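Local coordinates for hypoxanthine-guanine phosphoribosyltransferase from Thermus thermophilus, a protein that probably catalyses the reversible salvage of hypoxanthine and guanine to IMP and GMP, with 5-phospho-alpha-D-ribose 1-diphosphate as the ribose phosphate donor and magnesium as cofactor, in two crystal structures: PDB 3ACB (chain A, 2.06 Å), residues D153-G158 and T174-E179; PDB 3ACD (chain B, 1.89 Å), residues D153-G158 and T174-E179. One frame, after least-squares fit of the local backbone (RMSD 0.48 Å); residues are numbered along the deposited sequences.

Structure 1 (3ACB).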
loop_
_atom_site.group_PDB
_atom_site.type_symbol
_atom_site.label_atom_id
_atom_site.label_comp_id
_atom_site.label_asym_id
_atom_site.label_seq_id
_atom_site.Cartn_x
_atom_site.Cartn_y
_atom_site.Cartn_z
ATOM N N ASP A 153 -23.117 -10.600 -3.421
ATOM C CA ASP A 153 -22.216 -10.965 -4.507
ATOM C C ASP A 153 -22.322 -10.049 -5.724
ATOM O O ASP A 153 -22.793 -10.457 -6.785
ATOM C CB ASP A 153 -22.463 -12.424 -4.919
ATOM C CG ASP A 153 -21.499 -12.903 -5.996
ATOM O OD1 ASP A 153 -20.294 -12.582 -5.914
ATOM O OD2 ASP A 153 -21.947 -13.614 -6.920
ATOM N N ALA A 154 -21.880 -8.806 -5.562
ATOM C CA ALA A 154 -21.905 -7.835 -6.650
ATOM C C ALA A 154 -20.479 -7.601 -7.133
ATOM O O ALA A 154 -19.525 -7.844 -6.396
ATOM C CB ALA A 154 -22.510 -6.521 -6.170
ATOM N N TYR A 155 -20.339 -7.151 -8.374
ATOM C CA TYR A 155 -19.031 -6.856 -8.947
ATOM C C TYR A 155 -18.570 -5.557 -8.292
ATOM O O TYR A 155 -19.027 -4.474 -8.664
ATOM C CB TYR A 155 -19.152 -6.657 -10.460
ATOM C CG TYR A 155 -17.832 -6.481 -11.179
ATOM C CD1 TYR A 155 -17.325 -7.487 -12.000
ATOM C CD2 TYR A 155 -17.083 -5.312 -11.033
ATOM C CE1 TYR A 155 -16.106 -7.334 -12.659
ATOM C CE2 TYR A 155 -15.865 -5.149 -11.686
ATOM C CZ TYR A 155 -15.383 -6.165 -12.497
ATOM O OH TYR A 155 -14.180 -6.010 -13.149
ATOM N N VAL A 156 -17.670 -5.659 -7.320
ATOM C CA VAL A 156 -17.196 -4.467 -6.625
ATOM C C VAL A 156 -15.784 -4.053 -7.013
ATOM O O VAL A 156 -14.992 -4.868 -7.486
ATOM C CB VAL A 156 -17.248 -4.665 -5.091
ATOM C CG1 VAL A 156 -18.695 -4.882 -4.645
ATOM C CG2 VAL A 156 -16.390 -5.855 -4.690
ATOM N N TYR A 157 -15.478 -2.777 -6.806
ATOM C CA TYR A 157 -14.162 -2.248 -7.122
ATOM C C TYR A 157 -13.928 -0.925 -6.410
ATOM O O TYR A 157 -14.846 -0.364 -5.797
ATOM C CB TYR A 157 -14.002 -2.088 -8.641
ATOM C CG TYR A 157 -14.999 -1.157 -9.299
ATOM C CD1 TYR A 157 -14.661 0.165 -9.584
ATOM C CD2 TYR A 157 -16.278 -1.602 -9.650
ATOM C CE1 TYR A 157 -15.566 1.024 -10.209
ATOM C CE2 TYR A 157 -17.193 -0.750 -10.275
ATOM C CZ TYR A 157 -16.827 0.561 -10.551
ATOM O OH TYR A 157 -17.715 1.411 -11.171
ATOM N N GLY A 158 -12.692 -0.438 -6.483
ATOM C CA GLY A 158 -12.329 0.805 -5.826
ATOM C C GLY A 158 -11.569 0.507 -4.542
ATOM O O GLY A 158 -11.519 -0.645 -4.109
ATOM N N THR A 174 -17.304 0.837 -4.758
ATOM C CA THR A 174 -18.504 0.954 -5.571
ATOM C C THR A 174 -18.710 -0.344 -6.341
ATOM O O THR A 174 -17.998 -1.322 -6.108
ATOM C CB THR A 174 -18.396 2.161 -6.539
ATOM O OG1 THR A 174 -19.649 2.358 -7.207
ATOM C CG2 THR A 174 -17.297 1.934 -7.567
ATOM N N SER A 175 -19.680 -0.362 -7.249
ATOM C CA SER A 175 -19.956 -1.569 -8.021
ATOM C C SER A 175 -20.724 -1.275 -9.303
ATOM O O SER A 175 -21.175 -0.150 -9.527
ATOM C CB SER A 175 -20.767 -2.555 -7.172
ATOM O OG SER A 175 -22.006 -1.984 -6.775
ATOM N N ILE A 176 -20.867 -2.298 -10.140
ATOM C CA ILE A 176 -21.605 -2.172 -11.395
ATOM C C ILE A 176 -22.744 -3.189 -11.386
ATOM O O ILE A 176 -22.768 -4.090 -10.548
ATOM C CB ILE A 176 -20.708 -2.460 -12.624
ATOM C CG1 ILE A 176 -20.188 -3.899 -12.568
ATOM C CG2 ILE A 176 -19.551 -1.470 -12.670
ATOM C CD1 ILE A 176 -19.356 -4.305 -13.774
ATOM N N ARG A 177 -23.686 -3.043 -12.313
ATOM C CA ARG A 177 -24.815 -3.964 -12.405
ATOM C C ARG A 177 -24.405 -5.201 -13.190
ATOM O O ARG A 177 -23.540 -5.131 -14.060
ATOM C CB ARG A 177 -25.998 -3.296 -13.109
ATOM C CG ARG A 177 -26.540 -2.075 -12.402
ATOM C CD ARG A 177 -27.698 -1.480 -13.181
ATOM N NE ARG A 177 -28.238 -0.291 -12.532
ATOM C CZ ARG A 177 -29.233 0.441 -13.024
ATOM N NH1 ARG A 177 -29.800 0.106 -14.176
ATOM N NH2 ARG A 177 -29.657 1.510 -12.364
ATOM N N PRO A 178 -25.028 -6.352 -12.896
ATOM C CA PRO A 178 -24.715 -7.606 -13.590
ATOM C C PRO A 178 -24.748 -7.476 -15.116
ATOM O O PRO A 178 -23.873 -7.994 -15.811
ATOM C CB PRO A 178 -25.785 -8.556 -13.068
ATOM C CG PRO A 178 -25.988 -8.077 -11.663
ATOM C CD PRO A 178 -26.030 -6.575 -11.838
ATOM N N GLU A 179 -25.757 -6.777 -15.627
ATOM C CA GLU A 179 -25.910 -6.587 -17.066
ATOM C C GLU A 179 -24.651 -5.994 -17.696
ATOM O O GLU A 179 -24.187 -6.458 -18.741
ATOM C CB GLU A 179 -27.100 -5.665 -17.357
ATOM C CG GLU A 179 -28.389 -6.040 -16.638
ATOM C CD GLU A 179 -28.399 -5.605 -15.184
ATOM O OE1 GLU A 179 -28.306 -4.387 -14.925
ATOM O OE2 GLU A 179 -28.504 -6.481 -14.299
HETATM O O HOH W 1 -22.928 -6.636 -10.059
#

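Structure 2 (3ACD). With IMP (inosinic acid), chain C.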
loop_
_atom_site.group_PDB
_atom_site.type_symbol
_atom_site.label_atom_id
_atom_site.label_comp_id
_atom_site.label_asym_id
_atom_site.label_seq_id
_atom_site.Cartn_x
_atom_site.Cartn_y
_atom_site.Cartn_z
ATOM N N ASP B 153 -23.739 -10.675 -3.726
ATOM C CA ASP B 153 -22.968 -11.026 -4.910
ATOM C C ASP B 153 -22.994 -9.904 -5.946
ATOM O O ASP B 153 -24.029 -9.627 -6.554
ATOM C CB ASP B 153 -23.522 -12.321 -5.508
ATOM C CG ASP B 153 -22.796 -12.748 -6.766
ATOM O OD1 ASP B 153 -21.652 -12.302 -6.987
ATOM O OD2 ASP B 153 -23.370 -13.551 -7.530
ATOM N N ALA B 154 -21.848 -9.258 -6.135
ATOM C CA ALA B 154 -21.713 -8.172 -7.100
ATOM C C ALA B 154 -20.232 -7.908 -7.351
ATOM O O ALA B 154 -19.397 -8.193 -6.491
ATOM C CB ALA B 154 -22.382 -6.907 -6.563
ATOM N N TYR B 155 -19.898 -7.387 -8.529
ATOM C CA TYR B 155 -18.501 -7.082 -8.812
ATOM C C TYR B 155 -18.232 -5.685 -8.284
ATOM O O TYR B 155 -18.786 -4.704 -8.788
ATOM C CB TYR B 155 -18.190 -7.105 -10.308
ATOM C CG TYR B 155 -16.702 -6.971 -10.562
ATOM C CD1 TYR B 155 -15.861 -8.076 -10.451
ATOM C CD2 TYR B 155 -16.122 -5.725 -10.810
ATOM C CE1 TYR B 155 -14.483 -7.950 -10.571
ATOM C CE2 TYR B 155 -14.738 -5.586 -10.932
ATOM C CZ TYR B 155 -13.926 -6.705 -10.808
ATOM O OH TYR B 155 -12.556 -6.587 -10.883
ATOM N N VAL B 156 -17.381 -5.597 -7.269
ATOM C CA VAL B 156 -17.050 -4.318 -6.665
ATOM C C VAL B 156 -15.670 -3.829 -7.094
ATOM O O VAL B 156 -14.845 -4.596 -7.590
ATOM C CB VAL B 156 -17.085 -4.409 -5.120
ATOM C CG1 VAL B 156 -18.481 -4.809 -4.651
ATOM C CG2 VAL B 156 -16.054 -5.423 -4.629
ATOM N N TYR B 157 -15.425 -2.538 -6.905
ATOM C CA TYR B 157 -14.135 -1.964 -7.246
ATOM C C TYR B 157 -13.930 -0.671 -6.471
ATOM O O TYR B 157 -14.861 -0.158 -5.847
ATOM C CB TYR B 157 -14.021 -1.745 -8.764
ATOM C CG TYR B 157 -15.044 -0.809 -9.365
ATOM C CD1 TYR B 157 -14.761 0.545 -9.541
ATOM C CD2 TYR B 157 -16.294 -1.280 -9.771
ATOM C CE1 TYR B 157 -15.699 1.408 -10.112
ATOM C CE2 TYR B 157 -17.238 -0.426 -10.339
ATOM C CZ TYR B 157 -16.934 0.916 -10.507
ATOM O OH TYR B 157 -17.868 1.763 -11.062
ATOM N N GLY B 158 -12.700 -0.169 -6.496
ATOM C CA GLY B 158 -12.363 1.036 -5.762
ATOM C C GLY B 158 -11.604 0.646 -4.505
ATOM O O GLY B 158 -11.548 -0.534 -4.158
ATOM N N THR B 174 -17.434 0.769 -4.693
ATOM C CA THR B 174 -18.630 0.875 -5.516
ATOM C C THR B 174 -18.764 -0.404 -6.339
ATOM O O THR B 174 -18.001 -1.351 -6.144
ATOM C CB THR B 174 -18.579 2.126 -6.431
ATOM O OG1 THR B 174 -19.808 2.238 -7.163
ATOM C CG2 THR B 174 -17.422 2.045 -7.396
ATOM N N SER B 175 -19.725 -0.441 -7.252
ATOM C CA SER B 175 -19.935 -1.639 -8.053
ATOM C C SER B 175 -20.685 -1.347 -9.341
ATOM O O SER B 175 -21.185 -0.243 -9.546
ATOM C CB SER B 175 -20.732 -2.665 -7.242
ATOM O OG SER B 175 -21.986 -2.120 -6.845
ATOM N N ILE B 176 -20.758 -2.357 -10.202
ATOM C CA ILE B 176 -21.467 -2.244 -11.471
ATOM C C ILE B 176 -22.645 -3.205 -11.417
ATOM O O ILE B 176 -22.754 -4.015 -10.495
ATOM C CB ILE B 176 -20.577 -2.647 -12.666
ATOM C CG1 ILE B 176 -20.079 -4.082 -12.477
ATOM C CG2 ILE B 176 -19.414 -1.677 -12.804
ATOM C CD1 ILE B 176 -19.247 -4.613 -13.629
ATOM N N ARG B 177 -23.529 -3.112 -12.402
ATOM C CA ARG B 177 -24.681 -3.999 -12.456
ATOM C C ARG B 177 -24.275 -5.278 -13.173
ATOM O O ARG B 177 -23.446 -5.253 -14.084
ATOM C CB ARG B 177 -25.836 -3.326 -13.199
ATOM C CG ARG B 177 -26.365 -2.087 -12.503
ATOM C CD ARG B 177 -27.526 -1.475 -13.269
ATOM N NE ARG B 177 -28.055 -0.295 -12.593
ATOM C CZ ARG B 177 -29.067 0.436 -13.050
ATOM N NH1 ARG B 177 -29.663 0.106 -14.187
ATOM N NH2 ARG B 177 -29.480 1.498 -12.372
ATOM N N PRO B 178 -24.851 -6.418 -12.767
ATOM C CA PRO B 178 -24.522 -7.698 -13.400
ATOM C C PRO B 178 -24.815 -7.668 -14.897
ATOM O O PRO B 178 -24.290 -8.478 -15.661
ATOM C CB PRO B 178 -25.409 -8.688 -12.649
ATOM C CG PRO B 178 -26.606 -7.856 -12.291
ATOM C CD PRO B 178 -25.965 -6.574 -11.816
ATOM N N GLU B 179 -25.649 -6.716 -15.304
ATOM C CA GLU B 179 -26.033 -6.559 -16.700
ATOM C C GLU B 179 -24.808 -6.340 -17.583
ATOM O O GLU B 179 -23.992 -5.456 -17.320
ATOM C CB GLU B 179 -26.992 -5.375 -16.845
ATOM C CG GLU B 179 -28.037 -5.286 -15.740
ATOM C CD GLU B 179 -28.896 -6.533 -15.630
ATOM O OE1 GLU B 179 -29.712 -6.609 -14.687
ATOM O OE2 GLU B 179 -28.762 -7.434 -16.485
HETATM P P IMP C . -11.505 -15.862 -4.795
HETATM O O1P IMP C . -12.629 -16.315 -5.641
HETATM O O2P IMP C . -10.294 -16.904 -4.920
HETATM O O3P IMP C . -11.994 -15.768 -3.262
HETATM O "O5'" IMP C . -11.047 -14.395 -5.308
HETATM C "C5'" IMP C . -9.673 -14.027 -5.207
HETATM C "C4'" IMP C . -9.426 -12.637 -5.798
HETATM O "O4'" IMP C . -10.429 -12.314 -6.808
HETATM C "C3'" IMP C . -9.639 -11.544 -4.725
HETATM O "O3'" IMP C . -8.494 -11.398 -3.883
HETATM C "C2'" IMP C . -9.854 -10.309 -5.615
HETATM O "O2'" IMP C . -8.607 -9.734 -6.016
HETATM C "C1'" IMP C . -10.607 -10.881 -6.828
HETATM N N9 IMP C . -12.040 -10.517 -6.729
HETATM C C8 IMP C . -13.089 -11.331 -6.368
HETATM N N7 IMP C . -14.209 -10.658 -6.389
HETATM C C5 IMP C . -13.950 -9.384 -6.752
HETATM C C6 IMP C . -14.743 -8.207 -6.950
HETATM O O6 IMP C . -15.949 -8.227 -6.769
HETATM N N1 IMP C . -14.109 -7.051 -7.337
HETATM C C2 IMP C . -12.747 -7.018 -7.539
HETATM N N3 IMP C . -12.008 -8.093 -7.365
HETATM C C4 IMP C . -12.554 -9.279 -6.977
HETATM O O HOH W 2 -22.347 -6.744 -10.269
#

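Structure 1 (3ACB)
The carbonyl oxygen of T174 is gripped by segment 153-158 in two ways: Y157 N donates a hydrogen bond to T174 O (3.0 Å), and V156 CA brings a weaker C-H contact to the same oxygen. T174 N answers Y157 O at 2.9 Å, completing a hydrogen-bonded antiparallel pair. This small sheet stands apart from the main sheet of the phosphoribosyltransferase fold and carries Y155 and V156, both of the nucleotide-binding site. Threonine suits its place twice over: OG1 is hydrogen-bonded to G8 and Q13, while methyl CG2 makes a CH-pi contact over one face of the flat Y157 ring, 3.5 Å from its centroid. With CG between the backbone N and the carbonyl carbon (chi1 60°), the Y157 ring lies over segment 174-179, and CE2 reaches I176 CG2 at 3.4 Å. Beta-branched V156 packs its CG1 on S175 CB (4.0 Å). Y155 rests its CB against I176 CG1 at 3.6 Å, and water 1 bridges Y155 N to I176 O. A154 O accepts a hydrogen bond from K134.

Structure 2 (3ACD)
Two groups of segment 153-158 converge on T174 O: Y157 N as hydrogen-bond donor, 2.9 Å from that oxygen, and V156 CA through a C-H contact. T174 N bonds to Y157 O, completing a hydrogen-bonded antiparallel pair. T174 OG1 is tied to G8 and Q13, and its methyl CG2 makes a CH-pi contact over one face of the flat Y157 ring, 3.5 Å from the centroid. With CG between the backbone N and the carbonyl carbon (chi1 61°), this ring lies over segment 174-179, CE2 reaching I176 CG2 (3.5 Å). Beta-branched V156 packs its CG1 on S175 CB. Y155 CB lies 4.2 Å from I176 CG1, and water 2 links Y155 N with I176 O. K134 donates to A154 O and also to IMP. V156 N donates to IMP O6 (3.0 Å) and IMP N1 donates to V156 O (2.6 Å), consistent with 6-oxopurine recognition. Tyrosine suits position 155: its ring gives the purine a flat face, IMP N1 standing 3.4 Å above the Y155 ring plane, while OH is hydrogen-bonded to D162 O.

Comparison
The chief change is the arrival of IMP, which touches A154(B), Y155(B) and V156(B); no ligand or ion is modelled at that place in structure 1. V156(B) meets the base with both backbone groups, N donating to IMP O6 and O accepting from IMP N1. The CA atoms of V156(A) and V156(B) coincide within the error, so the backbone that meets the base is probably in much the same place in structure 1.

Y155(B) is the side chain that answers. Within one rotamer it lies nearer the purine: the OH atoms of Y155(A) and Y155(B) stand 2.8 Å apart after superposition and the CB atoms 1.1 Å apart. The places of CD1, CE1, CZ and OH of Y155(A) are left, and the ring of Y155(B) packs against the base, probably in response to it. Y155(B) touches Y157(B) and I176(B), as Y155(A) touches Y157(A) and I176(A). The side chains of Y157(A), T174(A), S175(A) and I176(A) and their counterparts keep their place within the error; the bonds between T174(A) and Y157(A) recur between T174(B) and Y157(B), and the bridging water stays.

Just before Y155(A) and Y155(B) the backbone differs as well: phi goes from -108° at A154(A) to -165° at A154(B), and the carbonyl oxygens of D153(A) and D153(B) end 1.5 Å apart after superposition.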